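Local coordinates for PHD finger protein 14 (PDB 7D86), which binds histone H3, preferring the unmodified form, through its PHD-zinc-knuckle-PHD region and represses PDGFRA expression, thereby helping to regulate mesenchymal cell proliferation, at residues 18-21 against 25-28; 71-76 against 83-88. All blocks are in the same frame, centred on the assembly; numbering follows the deposited sequence.

Contact 1: 18-21 against 25-28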
ATOM      1  N   ASP A  18       0.204  -8.220  12.001  1.00 50.94           N
ATOM      2  CA  ASP A  18       0.542  -7.745  13.338  1.00 55.19           C
ATOM      3  C   ASP A  18       1.661  -8.538  14.006  1.00 59.36           C
ATOM      4  O   ASP A  18       1.945  -8.303  15.188  1.00 62.00           O
ATOM      5  CB  ASP A  18      -0.703  -7.754  14.236  1.00 61.04           C
ATOM      6  CG  ASP A  18      -1.372  -9.125  14.318  1.00 68.34           C
ATOM      7  OD1 ASP A  18      -0.699 -10.120  14.665  1.00 72.89           O
ATOM      8  OD2 ASP A  18      -2.589  -9.203  14.057  1.00 70.89           O
ATOM      9  N   ASN A  19       2.303  -9.460  13.297  1.00 60.52           N
ATOM     10  CA  ASN A  19       3.328 -10.296  13.906  1.00 67.38           C
ATOM     11  C   ASN A  19       4.652  -9.540  13.937  1.00 70.52           C
ATOM     12  O   ASN A  19       5.193  -9.175  12.887  1.00 67.90           O
ATOM     13  CB  ASN A  19       3.472 -11.610  13.141  1.00 68.73           C
ATOM     14  CG  ASN A  19       4.052 -12.723  13.994  1.00 74.24           C
ATOM     15  OD1 ASN A  19       4.093 -12.624  15.221  1.00 78.21           O
ATOM     16  ND2 ASN A  19       4.496 -13.796  13.347  1.00 75.14           N
ATOM     17  N   SER A  20       5.170  -9.297  15.137  1.00 77.34           N
ATOM     18  CA  SER A  20       6.443  -8.604  15.324  1.00 79.81           C
ATOM     19  C   SER A  20       7.438  -9.560  15.978  1.00 87.82           C
ATOM     20  O   SER A  20       7.761  -9.455  17.163  1.00 91.20           O
ATOM     21  CB  SER A  20       6.244  -7.332  16.159  1.00 75.35           C
ATOM     22  OG  SER A  20       7.434  -6.564  16.214  1.00 72.38           O
ATOM     23  N   GLU A  21       7.937 -10.502  15.176  1.00 90.36           N
ATOM     24  CA  GLU A  21       8.838 -11.540  15.664  1.00 97.34           C
ATOM     25  C   GLU A  21      10.264 -11.024  15.805  1.00101.18           C
ATOM     26  O   GLU A  21      10.487  -9.815  15.910  1.00101.73           O
ATOM     27  CB  GLU A  21       8.806 -12.751  14.730  1.00 99.29           C
ATOM     28  CG  GLU A  21       7.459 -13.453  14.673  1.00100.19           C
ATOM     29  CD  GLU A  21       7.165 -14.261  15.923  1.00104.44           C
ATOM     30  OE1 GLU A  21       8.093 -14.915  16.444  1.00107.45           O
ATOM     31  OE2 GLU A  21       6.006 -14.244  16.388  1.00104.59           O
ATOM     32  N   GLU A  25      10.700  -7.146  12.817  1.00 67.01           N
ATOM     33  CA  GLU A  25       9.956  -6.424  13.836  1.00 60.52           C
ATOM     34  C   GLU A  25       9.141  -5.304  13.202  1.00 47.34           C
ATOM     35  O   GLU A  25       9.474  -4.798  12.128  1.00 48.44           O
ATOM     36  CB  GLU A  25      10.899  -5.849  14.895  1.00 70.87           C
ATOM     37  CG  GLU A  25      11.587  -6.906  15.743  1.00 80.42           C
ATOM     38  CD  GLU A  25      12.223  -6.332  16.994  1.00 88.44           C
ATOM     39  OE1 GLU A  25      12.771  -5.212  16.925  1.00 89.61           O
ATOM     40  OE2 GLU A  25      12.169  -7.001  18.050  1.00 92.86           O
ATOM     41  N   ILE A  26       8.061  -4.928  13.876  1.00 43.67           N
ATOM     42  CA  ILE A  26       7.249  -3.787  13.472  1.00 45.18           C
ATOM     43  C   ILE A  26       7.827  -2.547  14.146  1.00 47.01           C
ATOM     44  O   ILE A  26       7.748  -2.400  15.367  1.00 49.80           O
ATOM     45  CB  ILE A  26       5.774  -3.987  13.836  1.00 47.40           C
ATOM     46  CG1 ILE A  26       5.142  -5.043  12.922  1.00 45.45           C
ATOM     47  CG2 ILE A  26       5.015  -2.668  13.755  1.00 41.49           C
ATOM     48  CD1 ILE A  26       3.642  -5.191  13.095  1.00 44.07           C
ATOM     49  N   ILE A  27       8.414  -1.660  13.353  1.00 47.81           N
ATOM     50  CA  ILE A  27       9.015  -0.439  13.861  1.00 45.56           C
ATOM     51  C   ILE A  27       8.034   0.702  13.652  1.00 41.47           C
ATOM     52  O   ILE A  27       7.092   0.618  12.860  1.00 40.26           O
ATOM     53  CB  ILE A  27      10.370  -0.134  13.188  1.00 47.57           C
ATOM     54  CG1 ILE A  27      10.183   0.004  11.676  1.00 45.93           C
ATOM     55  CG2 ILE A  27      11.383  -1.224  13.516  1.00 47.23           C
ATOM     56  CD1 ILE A  27      11.452   0.355  10.929  1.00 49.58           C
ATOM     57  N   GLN A  28       8.252   1.793  14.383  1.00 41.81           N
ATOM     58  CA  GLN A  28       7.330   2.916  14.387  1.00 39.26           C
ATOM     59  C   GLN A  28       8.103   4.207  14.185  1.00 42.05           C
ATOM     60  O   GLN A  28       9.150   4.416  14.813  1.00 42.80           O
ATOM     61  CB  GLN A  28       6.532   2.970  15.694  1.00 46.06           C
ATOM     62  CG  GLN A  28       5.560   4.130  15.785  1.00 50.26           C
ATOM     63  CD  GLN A  28       4.642   4.005  16.985  1.00 50.34           C
ATOM     64  OE1 GLN A  28       5.083   3.655  18.082  1.00 49.98           O
ATOM     65  NE2 GLN A  28       3.357   4.273  16.779  1.00 45.90           N
TER
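I26 and S20 meet where the first PHD finger folds a loop back against the start of its short strand 26-28. The hydroxyl OG of S20 accepts a hydrogen bond from the backbone N of I26, 2.9 Å long and almost straight at 174°. With OG anti to the backbone N of S20 (chi1 -173°), the hydroxyl reaches across to the segment 25-28 and also lies 3.5 Å from CA of E25. The bond takes up a main-chain N-H at the very first residue of the strand.

The I26 side chain runs on alongside the same loop. CG1 passes 4.1 Å from both CB of S20 and the carbonyl O of N19, and the terminal CD1 rests 4.0 Å from the carbonyl C of D18. Beyond the loop, I26 also touches T35 and the zinc ligand H37 on strand 35-37, while the O of N19 accepts a hydrogen bond from NE2 of H37; loop and isoleucine thus both bear on that first-site ligand. On the solvent side E25 bends its CG beside the backbone N (chi1 -67°), which lays the methylene 3.1 Å from the carbonyl O of E21. The carboxylate lies farther off, and the backbone of E25 pairs with E38.

Chemically, the straight bond from I26 N to S20 OG and the aliphatic contact of I26 hold the loop against the strand, while the N19 to H37 hydrogen bond, together with I26 touching H37, is consistent with a second shell that steadies this histidine at the zinc.

Contact 2: 71-76 against 83-88. With ZN (zinc ion), chain C.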
ATOM      1  N   VAL A  71       8.585  16.154   4.997  1.00 46.61           N
ATOM      2  CA  VAL A  71       7.389  16.345   4.187  1.00 43.34           C
ATOM      3  C   VAL A  71       6.277  15.452   4.704  1.00 41.76           C
ATOM      4  O   VAL A  71       6.519  14.362   5.229  1.00 41.16           O
ATOM      5  CB  VAL A  71       7.644  16.057   2.691  1.00 42.79           C
ATOM      6  CG1 VAL A  71       8.416  17.198   2.047  1.00 53.24           C
ATOM      7  CG2 VAL A  71       8.397  14.758   2.541  1.00 42.53           C
ATOM      8  N   SER A  72       5.047  15.937   4.558  1.00 46.17           N
ATOM      9  CA  SER A  72       3.862  15.091   4.609  1.00 49.42           C
ATOM     10  C   SER A  72       3.397  14.924   3.173  1.00 43.05           C
ATOM     11  O   SER A  72       2.654  15.767   2.658  1.00 47.21           O
ATOM     12  CB  SER A  72       2.757  15.700   5.474  1.00 56.76           C
ATOM     13  OG  SER A  72       3.123  15.687   6.839  1.00 63.45           O
ATOM     14  N   PRO A  73       3.826  13.877   2.488  1.00 42.72           N
ATOM     15  CA  PRO A  73       3.660  13.827   1.037  1.00 45.68           C
ATOM     16  C   PRO A  73       2.260  13.376   0.647  1.00 40.57           C
ATOM     17  O   PRO A  73       1.480  12.882   1.457  1.00 40.59           O
ATOM     18  CB  PRO A  73       4.711  12.798   0.619  1.00 46.82           C
ATOM     19  CG  PRO A  73       4.715  11.823   1.760  1.00 42.81           C
ATOM     20  CD  PRO A  73       4.451  12.646   3.011  1.00 42.45           C
ATOM     21  N   SER A  74       1.951  13.588  -0.625  1.00 43.07           N
ATOM     22  CA  SER A  74       0.835  12.935  -1.290  1.00 40.56           C
ATOM     23  C   SER A  74       1.384  11.856  -2.209  1.00 33.19           C
ATOM     24  O   SER A  74       2.516  11.948  -2.686  1.00 34.96           O
ATOM     25  CB  SER A  74       0.002  13.936  -2.096  1.00 45.04           C
ATOM     26  OG  SER A  74      -0.650  14.860  -1.238  1.00 51.48           O
ATOM     27  N   CYS A  75       0.580  10.824  -2.447  1.00 31.32           N
ATOM     28  CA  CYS A  75       0.984   9.755  -3.347  1.00 33.49           C
ATOM     29  C   CYS A  75       0.695  10.148  -4.789  1.00 36.64           C
ATOM     30  O   CYS A  75      -0.348  10.732  -5.090  1.00 37.89           O
ATOM     31  CB  CYS A  75       0.251   8.454  -2.997  1.00 28.88           C
ATOM     32  SG  CYS A  75       0.786   7.028  -3.971  1.00 29.37           S
ATOM     33  N   GLU A  76       1.627   9.824  -5.686  1.00 33.29           N
ATOM     34  CA  GLU A  76       1.387  10.051  -7.104  1.00 33.04           C
ATOM     35  C   GLU A  76       0.291   9.152  -7.657  1.00 33.58           C
ATOM     36  O   GLU A  76      -0.224   9.421  -8.749  1.00 37.60           O
ATOM     37  CB  GLU A  76       2.674   9.827  -7.900  1.00 36.28           C
ATOM     38  CG  GLU A  76       3.781  10.834  -7.572  1.00 39.13           C
ATOM     39  CD  GLU A  76       3.356  12.262  -7.849  1.00 46.98           C
ATOM     40  OE1 GLU A  76       2.890  12.541  -8.977  1.00 48.94           O
ATOM     41  OE2 GLU A  76       3.481  13.108  -6.938  1.00 49.04           O
ATOM     42  N   GLY A  83      -0.659   6.179   5.719  1.00 44.03           N
ATOM     43  CA  GLY A  83       0.251   5.127   5.322  1.00 41.42           C
ATOM     44  C   GLY A  83       1.685   5.613   5.206  1.00 37.88           C
ATOM     45  O   GLY A  83       2.040   6.721   5.611  1.00 38.21           O
ATOM     46  N   ILE A  84       2.525   4.755   4.641  1.00 33.48           N
ATOM     47  CA  ILE A  84       3.954   5.016   4.612  1.00 36.10           C
ATOM     48  C   ILE A  84       4.408   5.130   3.160  1.00 36.78           C
ATOM     49  O   ILE A  84       3.873   4.470   2.261  1.00 32.48           O
ATOM     50  CB  ILE A  84       4.731   3.935   5.404  1.00 36.70           C
ATOM     51  CG1 ILE A  84       6.055   4.506   5.918  1.00 35.63           C
ATOM     52  CG2 ILE A  84       4.972   2.681   4.578  1.00 33.60           C
ATOM     53  CD1 ILE A  84       6.744   3.620   6.917  1.00 35.90           C
ATOM     54  N   PHE A  85       5.382   6.011   2.933  1.00 38.25           N
ATOM     55  CA  PHE A  85       5.783   6.454   1.605  1.00 35.82           C
ATOM     56  C   PHE A  85       7.253   6.170   1.338  1.00 38.39           C
ATOM     57  O   PHE A  85       8.071   6.087   2.256  1.00 30.31           O
ATOM     58  CB  PHE A  85       5.557   7.962   1.424  1.00 32.81           C
ATOM     59  CG  PHE A  85       4.123   8.378   1.446  1.00 35.66           C
ATOM     60  CD1 PHE A  85       3.455   8.544   2.649  1.00 36.49           C
ATOM     61  CD2 PHE A  85       3.449   8.638   0.262  1.00 37.23           C
ATOM     62  CE1 PHE A  85       2.132   8.940   2.674  1.00 40.41           C
ATOM     63  CE2 PHE A  85       2.126   9.041   0.278  1.00 39.23           C
ATOM     64  CZ  PHE A  85       1.464   9.189   1.490  1.00 39.47           C
ATOM     65  N   LYS A  86       7.570   6.037   0.046  1.00 36.45           N
ATOM     66  CA  LYS A  86       8.938   6.031  -0.459  1.00 36.27           C
ATOM     67  C   LYS A  86       9.058   7.058  -1.576  1.00 32.95           C
ATOM     68  O   LYS A  86       8.091   7.332  -2.293  1.00 34.06           O
ATOM     69  CB  LYS A  86       9.354   4.644  -1.010  1.00 37.73           C
ATOM     70  CG  LYS A  86       9.622   3.562   0.031  1.00 41.97           C
ATOM     71  CD  LYS A  86      11.023   3.673   0.611  1.00 42.44           C
ATOM     72  CE  LYS A  86      11.406   2.426   1.399  1.00 44.36           C
ATOM     73  NZ  LYS A  86      12.715   2.580   2.095  1.00 51.52           N
ATOM     74  N   GLU A  87      10.265   7.590  -1.750  1.00 30.17           N
ATOM     75  CA  GLU A  87      10.511   8.595  -2.774  1.00 35.84           C
ATOM     76  C   GLU A  87      10.701   7.936  -4.137  1.00 35.08           C
ATOM     77  O   GLU A  87      11.283   6.853  -4.239  1.00 35.38           O
ATOM     78  CB  GLU A  87      11.749   9.425  -2.407  1.00 37.07           C
ATOM     79  CG  GLU A  87      11.866  10.739  -3.155  1.00 42.52           C
ATOM     80  CD  GLU A  87      12.924  11.662  -2.550  1.00 50.75           C
ATOM     81  OE1 GLU A  87      13.819  11.167  -1.828  1.00 50.06           O
ATOM     82  OE2 GLU A  87      12.848  12.885  -2.789  1.00 55.42           O
ATOM     83  N   THR A  88      10.200   8.589  -5.186  1.00 37.23           N
ATOM     84  CA  THR A  88      10.416   8.114  -6.550  1.00 35.77           C
ATOM     85  C   THR A  88      11.713   8.680  -7.115  1.00 40.98           C
ATOM     86  O   THR A  88      12.372   9.527  -6.507  1.00 39.37           O
ATOM     87  CB  THR A  88       9.262   8.490  -7.479  1.00 30.90           C
ATOM     88  OG1 THR A  88       9.328   9.890  -7.797  1.00 34.64           O
ATOM     89  CG2 THR A  88       7.925   8.171  -6.833  1.00 34.70           C
TER
HETATM   90 ZN    ZN C 502      -0.851   5.694  -2.868  1.00 32.58          ZN
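A proline lies over the face of a phenylalanine ring here, its CG displaced toward the ring's CG atom: CG of P73 stands 3.6 Å from the centroid of the F85 ring and only 16° off its normal, a CH-pi contact. It belongs to the C2HC pre-PHD zinc knuckle, where the loop 71-76 carries the first zinc ligand and strand 85-87 pairs with strand 93-95, which brings in H95. With CG anti to the carbonyl carbon (chi1 -66°), F85 carries its ring off the strand to the ligand loop.

While P73 takes the face, C75 comes in at the rim: its backbone N lies near the ring plane, 3.6 Å from CE2 of F85, and its CB is 3.8 Å from the same carbon. W93 touches both P73 and F85, and the ring of F85 also meets that of H95 at about 30° between planes. F85 is therefore in contact with two of the four zinc ligands. With F85 replaced by an alanine, P73 would probably lose the ring face it packs on, and a gap would be likely to open beside C75 and H95.

C78, H95 and C98 complete the zinc site. Within the loop, SG of C75 is turned anti to its backbone N, away from the ring's rim contact and onto the zinc ion, which it binds at 2.4 Å.

Overall arrangement
From the N terminus, the chain first closes contact 1, a tight turn-back in which only three residues separate 18-21 from 25-28, within the PHD-type 1 finger. It then runs through strand 35-37 and helix 65-68 before contact 2 opens at 71-76 and closes, six residues later, at 83-88 in the pre-PHD knuckle. The two loops follow in series and neither nest nor cross. The centres of contact 1 and contact 2 are about 21 Å apart. The nearest atoms of contact 1 and contact 2 are about 7 Å apart, without touching. Contact 1 ties a loop to a hairpin strand near the first zinc site; contact 2 ties a ligand loop to a hairpin strand at the third.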